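Local coordinates for protein chorismate synthase (PDB 1Q1L) that probably catalyses the FMNH2-dependent 1,4-elimination of phosphate from 5-enolpyruvylshikimate-3-phosphate to give chorismate, the branch point of aromatic amino acid biosynthesis, at residues A[42-47]-A[145-150]. Residues are numbered along the deposited sequence; the frame is centred on the assembly and turned at random.
Sequences HELRRR and RVAVGA
Glu43 and Val146 meet where helices 37-48 and 142-157 pack roughly antiparallel, at 140° and 9.0 Å between local axes, in the helical layer of the beta-alpha-beta sandwich of chorismate synthase. Glu43 CB lies 3.6 Å from Val146 CG1. Glu43 CG, anti to the carbonyl carbon (chi1 -67°), rests 3.6 Å from Ala150 CB, where the two backbones come closest. The chain then bends at chi2, and Glu43 OE1 offers its syn lone pair to Arg46 NH1 at 2.9 Å, nearly in the guanidinium plane although the N-H points off line (137°). Lys153 also pairs with OE1, and Glu364 with Arg46 NH1, so the carboxylate joins a charged network beside the apolar seam. An alanine at Glu43 would probably deprive Lys153 and Arg46 of this shared anion and open a gap over Ala150. Val146 uses both methyls: Leu44 CD2 lies 4.1 Å from Val146 CG1 and near the CB of Ala147, while Ile84 of strand 80-85 touches both Leu44 and Ala147. Val146 CG2 meets the aliphatic part of Arg47, a predicted NADP(+)-binding residue, 3.7 Å from Arg47 CD.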
loop_
_atom_site.group_PDB
_atom_site.type_symbol
_atom_site.label_atom_id
_atom_site.label_comp_id
_atom_site.label_asym_id
_atom_site.label_seq_id
_atom_site.Cartn_x
_atom_site.Cartn_y
_atom_site.Cartn_z
ATOM N N HIS A 42 24.864 -17.766 -5.884
ATOM C CA HIS A 42 24.874 -18.282 -7.246
ATOM C C HIS A 42 24.252 -17.275 -8.215
ATOM O O HIS A 42 24.773 -17.054 -9.307
ATOM C CB HIS A 42 24.111 -19.597 -7.348
ATOM C CG HIS A 42 24.190 -20.220 -8.707
ATOM N ND1 HIS A 42 23.171 -20.974 -9.245
ATOM C CD2 HIS A 42 25.169 -20.190 -9.643
ATOM C CE1 HIS A 42 23.517 -21.380 -10.453
ATOM N NE2 HIS A 42 24.723 -20.918 -10.718
ATOM N N GLU A 43 23.134 -16.667 -7.819
ATOM C CA GLU A 43 22.478 -15.689 -8.682
ATOM C C GLU A 43 23.318 -14.418 -8.792
ATOM O O GLU A 43 23.411 -13.816 -9.861
ATOM C CB GLU A 43 21.079 -15.348 -8.156
ATOM C CG GLU A 43 20.079 -16.490 -8.228
ATOM C CD GLU A 43 19.882 -17.022 -9.639
ATOM O OE1 GLU A 43 19.869 -16.213 -10.590
ATOM O OE2 GLU A 43 19.725 -18.252 -9.799
ATOM N N LEU A 44 23.929 -14.005 -7.686
ATOM C CA LEU A 44 24.763 -12.811 -7.709
ATOM C C LEU A 44 25.933 -13.012 -8.672
ATOM O O LEU A 44 26.358 -12.075 -9.348
ATOM C CB LEU A 44 25.283 -12.493 -6.302
ATOM C CG LEU A 44 24.195 -12.068 -5.307
ATOM C CD1 LEU A 44 24.812 -11.807 -3.935
ATOM C CD2 LEU A 44 23.488 -10.818 -5.831
ATOM N N ARG A 45 26.437 -14.241 -8.742
ATOM C CA ARG A 45 27.553 -14.553 -9.631
ATOM C C ARG A 45 27.155 -14.484 -11.108
ATOM O O ARG A 45 27.938 -14.044 -11.947
ATOM C CB ARG A 45 28.128 -15.938 -9.305
ATOM C CG ARG A 45 28.914 -15.983 -8.000
ATOM C CD ARG A 45 29.837 -17.198 -7.941
ATOM N NE ARG A 45 29.105 -18.461 -7.951
ATOM C CZ ARG A 45 28.511 -18.998 -6.888
ATOM N NH1 ARG A 45 28.562 -18.388 -5.711
ATOM N NH2 ARG A 45 27.858 -20.145 -7.007
ATOM N N ARG A 46 25.937 -14.917 -11.425
ATOM C CA ARG A 46 25.464 -14.878 -12.801
ATOM C C ARG A 46 25.336 -13.435 -13.279
ATOM O O ARG A 46 25.665 -13.128 -14.425
ATOM C CB ARG A 46 24.115 -15.587 -12.927
ATOM C CG ARG A 46 24.162 -17.083 -12.635
ATOM C CD ARG A 46 22.775 -17.701 -12.740
ATOM N NE ARG A 46 22.221 -17.577 -14.089
ATOM C CZ ARG A 46 20.991 -17.145 -14.355
ATOM N NH1 ARG A 46 20.180 -16.789 -13.365
ATOM N NH2 ARG A 46 20.568 -17.075 -15.612
ATOM N N ARG A 47 24.868 -12.546 -12.405
ATOM C CA ARG A 47 24.722 -11.141 -12.777
ATOM C C ARG A 47 26.093 -10.507 -13.020
ATOM O O ARG A 47 26.275 -9.744 -13.971
ATOM C CB ARG A 47 23.998 -10.348 -11.684
ATOM C CG ARG A 47 23.615 -8.930 -12.117
ATOM C CD ARG A 47 23.195 -8.060 -10.937
ATOM N NE ARG A 47 24.347 -7.687 -10.128
ATOM C CZ ARG A 47 25.010 -6.541 -10.240
ATOM N NH1 ARG A 47 24.635 -5.626 -11.122
ATOM N NH2 ARG A 47 26.071 -6.320 -9.479
ATOM N N ARG A 145 18.426 -6.504 -6.015
ATOM C CA ARG A 145 17.198 -7.029 -6.607
ATOM C C ARG A 145 17.371 -8.504 -6.917
ATOM O O ARG A 145 16.444 -9.299 -6.757
ATOM C CB ARG A 145 16.853 -6.305 -7.905
ATOM C CG ARG A 145 16.545 -4.833 -7.781
ATOM C CD ARG A 145 15.799 -4.394 -9.034
ATOM N NE ARG A 145 15.832 -2.956 -9.264
ATOM C CZ ARG A 145 15.100 -2.347 -10.189
ATOM N NH1 ARG A 145 14.280 -3.059 -10.957
ATOM N NH2 ARG A 145 15.183 -1.034 -10.347
ATOM N N VAL A 146 18.562 -8.870 -7.377
ATOM C CA VAL A 146 18.843 -10.261 -7.710
ATOM C C VAL A 146 18.859 -11.131 -6.453
ATOM O O VAL A 146 18.435 -12.285 -6.484
ATOM C CB VAL A 146 20.190 -10.380 -8.479
ATOM C CG1 VAL A 146 20.609 -11.837 -8.607
ATOM C CG2 VAL A 146 20.040 -9.768 -9.868
ATOM N N ALA A 147 19.335 -10.577 -5.344
ATOM C CA ALA A 147 19.379 -11.327 -4.085
ATOM C C ALA A 147 17.956 -11.617 -3.593
ATOM O O ALA A 147 17.645 -12.736 -3.173
ATOM C CB ALA A 147 20.165 -10.536 -3.025
ATOM N N VAL A 148 17.093 -10.605 -3.628
ATOM C CA VAL A 148 15.707 -10.792 -3.209
ATOM C C VAL A 148 15.057 -11.795 -4.156
ATOM O O VAL A 148 14.304 -12.680 -3.731
ATOM C CB VAL A 148 14.917 -9.458 -3.251
ATOM C CG1 VAL A 148 13.417 -9.723 -3.116
ATOM C CG2 VAL A 148 15.388 -8.537 -2.117
ATOM N N GLY A 149 15.363 -11.653 -5.445
ATOM C CA GLY A 149 14.814 -12.553 -6.442
ATOM C C GLY A 149 15.286 -13.985 -6.273
ATOM O O GLY A 149 14.543 -14.931 -6.551
ATOM N N ALA A 150 16.522 -14.160 -5.816
ATOM C CA ALA A 150 17.060 -15.503 -5.607
ATOM C C ALA A 150 16.216 -16.236 -4.575
ATOM O O ALA A 150 15.975 -17.440 -4.691
ATOM C CB ALA A 150 18.523 -15.425 -5.134
#